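Local coordinates for Lmo2445 protein (PDB 5HZL) that is of unknown function but is a secreted, calcium-binding, internalin-like leucine-rich repeat protein of Listeria monocytogenes, at residues 173-178 and 188-193; 127-132 and 139-144. All blocks are in the same frame, centred on the assembly; numbering follows the deposited sequence.

Along the chain from the N terminus, contact 2 comes first: strand 126-128 runs into the turn at 129-132, and the chain returns at 139-144, closing a short loop before strand 149-151 begins. Contact 1 follows in series, neither enclosing nor crossing the first; it opens at strand 174-176 and closes where helix 187-191 brings its side chains against the inward side chains of that strand. Both start from strands of the same seven-stranded parallel sheet, with strand 149-151 lying between them, and each ties its strand to the returning segment of its own loop. Their centres lie 14 Å apart and their nearest atoms about 6 Å, so the two do not touch.

Contact 1: 173-178 and 188-193; sequences DSLILN and DIFLSQ. With CA (calcium ion), chain F.
In the leucine-rich repeat region, strand 174-176 of the parallel sheet packs through L175, and through L177 just beyond it, against I189 and F190 of helix 187-191. The contact is wholly apolar, with no hydrogen bond between the segments, and buries 131 Å² in all. L175 has the largest share, with F190 close behind. The CG of L175 stands anti to the backbone N (chi1 179°), and from there CD2 reaches two helix residues: CG2 of I189 at 4.0 Å and CE1 of F190 at 4.3 Å. The side chains of L175 and I189 cross at a slant. On the F190 ring the approach is likewise oblique, with L177 CD1 meeting CZ at 4.3 Å, so the ring spans two leucines that both point at the helix. This is the leucine-rich repeat pattern: leucines two apart on the strand side face inward and meet the residues of the returning segment, here a short helix, while I176 between them points away. F190 also touches F231, a residue of a later loop. Further along 188-193, OG of S192 hydrogen-bonds O of I189 at 2.8 Å, coming 36° out of the carbonyl plane, and Q193 has left helical geometry with a positive phi of 73°. Ahead of the strand, OD1 of D173 binds a calcium ion at 2.6 Å, with the backbone O of Q194 as its partner ligand. The ion thus bridges the start of 173-178 and the residue directly following 188-193.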
loop_
_atom_site.group_PDB
_atom_site.type_symbol
_atom_site.label_atom_id
_atom_site.label_comp_id
_atom_site.label_asym_id
_atom_site.label_seq_id
_atom_site.Cartn_x
_atom_site.Cartn_y
_atom_site.Cartn_z
ATOM N N ASP A 173 -9.624 0.207 13.584
ATOM C CA ASP A 173 -10.287 1.465 13.915
ATOM C C ASP A 173 -9.794 2.656 13.095
ATOM O O ASP A 173 -10.410 3.727 13.147
ATOM C CB ASP A 173 -10.060 1.770 15.399
ATOM C CG ASP A 173 -10.989 2.849 15.926
ATOM O OD1 ASP A 173 -12.232 2.703 15.781
ATOM O OD2 ASP A 173 -10.480 3.818 16.520
ATOM N N SER A 174 -8.688 2.492 12.371
ATOM C CA SER A 174 -8.148 3.573 11.544
ATOM C C SER A 174 -7.574 3.002 10.247
ATOM O O SER A 174 -6.727 2.118 10.282
ATOM C CB SER A 174 -7.087 4.359 12.310
ATOM O OG SER A 174 -6.636 5.469 11.549
ATOM N N LEU A 175 -8.043 3.519 9.113
ATOM C CA LEU A 175 -7.601 3.058 7.795
ATOM C C LEU A 175 -7.366 4.275 6.906
ATOM O O LEU A 175 -8.317 4.880 6.427
ATOM C CB LEU A 175 -8.665 2.126 7.191
ATOM C CG LEU A 175 -8.427 1.549 5.798
ATOM C CD1 LEU A 175 -7.177 0.692 5.800
ATOM C CD2 LEU A 175 -9.634 0.743 5.350
ATOM N N ILE A 176 -6.099 4.619 6.682
ATOM C CA ILE A 176 -5.729 5.785 5.881
ATOM C C ILE A 176 -5.314 5.320 4.485
ATOM O O ILE A 176 -4.331 4.589 4.347
ATOM C CB ILE A 176 -4.554 6.566 6.527
ATOM C CG1 ILE A 176 -4.674 6.656 8.068
ATOM C CG2 ILE A 176 -4.387 7.933 5.867
ATOM C CD1 ILE A 176 -5.916 7.320 8.609
ATOM N N LEU A 177 -6.058 5.750 3.462
ATOM C CA LEU A 177 -5.797 5.367 2.065
ATOM C C LEU A 177 -5.802 6.513 1.048
ATOM O O LEU A 177 -5.908 6.252 -0.153
ATOM C CB LEU A 177 -6.854 4.350 1.629
ATOM C CG LEU A 177 -6.878 2.992 2.312
ATOM C CD1 LEU A 177 -8.111 2.211 1.896
ATOM C CD2 LEU A 177 -5.623 2.224 1.959
ATOM N N ASN A 178 -5.697 7.765 1.493
ATOM C CA ASN A 178 -5.675 8.866 0.526
ATOM C C ASN A 178 -4.434 8.847 -0.363
ATOM O O ASN A 178 -3.463 8.179 -0.052
ATOM C CB ASN A 178 -5.823 10.249 1.190
ATOM C CG ASN A 178 -4.804 10.505 2.291
ATOM O OD1 ASN A 178 -4.698 9.731 3.236
ATOM N ND2 ASN A 178 -4.097 11.622 2.209
ATOM N N ASP A 188 -17.591 -2.155 1.971
ATOM C CA ASP A 188 -17.957 -2.806 3.231
ATOM C C ASP A 188 -17.344 -2.180 4.477
ATOM O O ASP A 188 -18.074 -1.805 5.400
ATOM C CB ASP A 188 -17.627 -4.306 3.223
ATOM C CG ASP A 188 -18.468 -5.107 2.237
ATOM O OD1 ASP A 188 -19.091 -4.536 1.322
ATOM O OD2 ASP A 188 -18.493 -6.343 2.395
ATOM N N ILE A 189 -16.018 -2.047 4.483
ATOM C CA ILE A 189 -15.306 -1.503 5.637
ATOM C C ILE A 189 -15.703 -0.054 5.956
ATOM O O ILE A 189 -15.858 0.279 7.136
ATOM C CB ILE A 189 -13.768 -1.686 5.514
ATOM C CG1 ILE A 189 -13.069 -1.497 6.867
ATOM C CG2 ILE A 189 -13.179 -0.796 4.431
ATOM C CD1 ILE A 189 -13.490 -2.501 7.927
ATOM N N PHE A 190 -15.886 0.799 4.942
ATOM C CA PHE A 190 -16.302 2.178 5.222
ATOM C C PHE A 190 -17.745 2.278 5.712
ATOM O O PHE A 190 -18.058 3.148 6.523
ATOM C CB PHE A 190 -16.103 3.129 4.039
ATOM C CG PHE A 190 -14.672 3.328 3.638
ATOM C CD1 PHE A 190 -13.697 3.631 4.586
ATOM C CD2 PHE A 190 -14.313 3.325 2.311
ATOM C CE1 PHE A 190 -12.378 3.835 4.217
ATOM C CE2 PHE A 190 -12.995 3.543 1.936
ATOM C CZ PHE A 190 -12.023 3.799 2.890
ATOM N N LEU A 191 -18.610 1.390 5.230
ATOM C CA LEU A 191 -20.027 1.379 5.622
ATOM C C LEU A 191 -20.332 0.616 6.908
ATOM O O LEU A 191 -21.424 0.764 7.452
ATOM C CB LEU A 191 -20.892 0.810 4.494
ATOM C CG LEU A 191 -20.856 1.558 3.159
ATOM C CD1 LEU A 191 -21.727 0.815 2.156
ATOM C CD2 LEU A 191 -21.303 3.006 3.307
ATOM N N SER A 192 -19.394 -0.193 7.389
ATOM C CA SER A 192 -19.604 -0.968 8.619
ATOM C C SER A 192 -19.612 -0.111 9.879
ATOM O O SER A 192 -20.095 -0.551 10.910
ATOM C CB SER A 192 -18.498 -2.009 8.780
ATOM O OG SER A 192 -17.237 -1.368 8.919
ATOM N N GLN A 193 -19.037 1.088 9.791
ATOM C CA GLN A 193 -18.947 2.043 10.915
ATOM C C GLN A 193 -17.938 1.690 12.052
ATOM O O GLN A 193 -17.965 2.325 13.109
ATOM C CB GLN A 193 -20.344 2.410 11.456
ATOM C CG GLN A 193 -21.205 3.110 10.411
ATOM C CD GLN A 193 -22.611 3.455 10.895
ATOM O OE1 GLN A 193 -23.098 4.548 10.632
ATOM N NE2 GLN A 193 -23.258 2.536 11.618
HETATM CA CA CA F . -14.426 1.492 16.463
#

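Contact 2: 127-132 and 139-144; sequences VDLSQN and PKFVGM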
loop_
_atom_site.group_PDB
_atom_site.type_symbol
_atom_site.label_atom_id
_atom_site.label_comp_id
_atom_site.label_asym_id
_atom_site.label_seq_id
_atom_site.Cartn_x
_atom_site.Cartn_y
_atom_site.Cartn_z
ATOM N N VAL A 127 0.535 -0.584 11.706
ATOM C CA VAL A 127 1.409 -0.736 10.553
ATOM C C VAL A 127 1.387 0.566 9.735
ATOM O O VAL A 127 0.325 1.023 9.367
ATOM C CB VAL A 127 0.992 -1.998 9.738
ATOM C CG1 VAL A 127 -0.424 -1.891 9.180
ATOM C CG2 VAL A 127 1.953 -2.271 8.603
ATOM N N ASP A 128 2.554 1.176 9.506
ATOM C CA ASP A 128 2.714 2.428 8.722
ATOM C C ASP A 128 3.452 2.078 7.421
ATOM O O ASP A 128 4.678 1.993 7.390
ATOM C CB ASP A 128 3.484 3.502 9.520
ATOM C CG ASP A 128 3.643 4.859 8.754
ATOM O OD1 ASP A 128 3.032 5.055 7.675
ATOM O OD2 ASP A 128 4.381 5.757 9.253
ATOM N N LEU A 129 2.681 1.868 6.355
ATOM C CA LEU A 129 3.201 1.510 5.035
ATOM C C LEU A 129 2.985 2.635 4.030
ATOM O O LEU A 129 2.955 2.417 2.821
ATOM C CB LEU A 129 2.523 0.224 4.563
ATOM C CG LEU A 129 2.875 -1.027 5.361
ATOM C CD1 LEU A 129 1.879 -2.146 5.113
ATOM C CD2 LEU A 129 4.291 -1.485 5.042
ATOM N N SER A 130 2.861 3.850 4.539
ATOM C CA SER A 130 2.661 5.001 3.692
ATOM C C SER A 130 3.911 5.315 2.856
ATOM O O SER A 130 5.030 5.105 3.298
ATOM C CB SER A 130 2.335 6.206 4.570
ATOM O OG SER A 130 3.399 6.478 5.473
ATOM N N GLN A 131 3.690 5.806 1.641
ATOM C CA GLN A 131 4.750 6.209 0.731
ATOM C C GLN A 131 5.644 5.111 0.197
ATOM O O GLN A 131 6.822 5.322 -0.119
ATOM C CB GLN A 131 5.527 7.400 1.296
ATOM C CG GLN A 131 4.640 8.637 1.417
ATOM C CD GLN A 131 5.369 9.850 1.943
ATOM O OE1 GLN A 131 6.139 9.789 2.906
ATOM N NE2 GLN A 131 5.102 10.970 1.334
ATOM N N ASN A 132 5.054 3.929 0.083
ATOM C CA ASN A 132 5.728 2.779 -0.487
ATOM C C ASN A 132 5.279 2.711 -1.957
ATOM O O ASN A 132 4.864 3.733 -2.507
ATOM C CB ASN A 132 5.482 1.534 0.359
ATOM C CG ASN A 132 6.328 1.527 1.621
ATOM O OD1 ASN A 132 7.555 1.448 1.551
ATOM N ND2 ASN A 132 5.679 1.558 2.778
ATOM N N PRO A 139 -2.264 -5.496 -0.329
ATOM C CA PRO A 139 -2.180 -6.508 0.714
ATOM C C PRO A 139 -3.515 -6.741 1.436
ATOM O O PRO A 139 -4.278 -5.803 1.637
ATOM C CB PRO A 139 -1.136 -5.927 1.674
ATOM C CG PRO A 139 -1.264 -4.457 1.537
ATOM C CD PRO A 139 -1.646 -4.220 0.104
ATOM N N LYS A 140 -3.769 -7.994 1.819
ATOM C CA LYS A 140 -4.981 -8.406 2.546
ATOM C C LYS A 140 -4.766 -8.558 4.062
ATOM O O LYS A 140 -5.729 -8.671 4.816
ATOM C CB LYS A 140 -5.523 -9.723 1.972
ATOM C CG LYS A 140 -6.050 -9.623 0.546
ATOM C CD LYS A 140 -6.434 -10.992 -0.040
ATOM C CE LYS A 140 -7.602 -11.718 0.642
ATOM N NZ LYS A 140 -8.882 -10.952 0.541
ATOM N N PHE A 141 -3.511 -8.571 4.493
ATOM C CA PHE A 141 -3.146 -8.703 5.913
ATOM C C PHE A 141 -3.611 -10.017 6.566
ATOM O O PHE A 141 -4.099 -10.015 7.703
ATOM C CB PHE A 141 -3.616 -7.481 6.716
ATOM C CG PHE A 141 -3.162 -6.185 6.135
ATOM C CD1 PHE A 141 -1.876 -5.711 6.380
ATOM C CD2 PHE A 141 -4.007 -5.439 5.328
ATOM C CE1 PHE A 141 -1.441 -4.516 5.834
ATOM C CE2 PHE A 141 -3.583 -4.241 4.778
ATOM C CZ PHE A 141 -2.296 -3.776 5.033
ATOM N N VAL A 142 -3.482 -11.136 5.848
ATOM C CA VAL A 142 -3.861 -12.439 6.409
ATOM C C VAL A 142 -2.740 -12.788 7.390
ATOM O O VAL A 142 -1.557 -12.707 7.048
ATOM C CB VAL A 142 -4.095 -13.556 5.351
ATOM C CG1 VAL A 142 -4.386 -14.894 6.029
ATOM C CG2 VAL A 142 -5.242 -13.186 4.412
ATOM N N GLY A 143 -3.144 -13.158 8.604
ATOM C CA GLY A 143 -2.232 -13.464 9.706
ATOM C C GLY A 143 -2.118 -12.296 10.694
ATOM O O GLY A 143 -1.570 -12.468 11.781
HETATM N N MSE A 144 -2.659 -11.125 10.325
HETATM C CA MSE A 144 -2.618 -9.903 11.141
HETATM C C MSE A 144 -4.016 -9.465 11.532
HETATM O O MSE A 144 -4.346 -8.281 11.517
HETATM C CB MSE A 144 -1.904 -8.865 10.268
HETATM C CG MSE A 144 -0.429 -9.230 10.121
HETATM SE SE MSE A 144 0.464 -8.193 8.710
HETATM C CE MSE A 144 0.385 -9.479 7.225
#
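With CG anti to the carbonyl carbon in both residues (chi1 -67° for L129, -53° for F141), the two side chains approach each other from opposite directions and meet at CE1 of the F141 ring. CD1 of L129 lies 4.1 Å from that atom, at the ring edge and near its plane. V127 adds CG1 at 4.4 Å from the same CE1, arriving obliquely. Only 96 Å² is buried between the segments, all by apolar contact, yet V127, L129 and F141 are each buried. One face of the ring is covered by P139 CB, 4.1 Å above the plane and offset toward the rim; the ring also meets that of W166, the planes inclined at about 50°. In this leucine-rich repeat the strand-side residues V127 and L129 point inward, and F141, on the irregular returning segment, fills the core opposite them. Type II turns lie at L129-N132 and F141-M144. The first is braced by side chains of the turn and of D128 just before it: ND2 of N132 bonds O of L129 at 2.9 Å, far above the carbonyl plane, and OG of S130 meets the syn side of D128 OD1 at 2.6 Å. N132 also reaches A108, A111 and I113, linking this turn to the preceding coil.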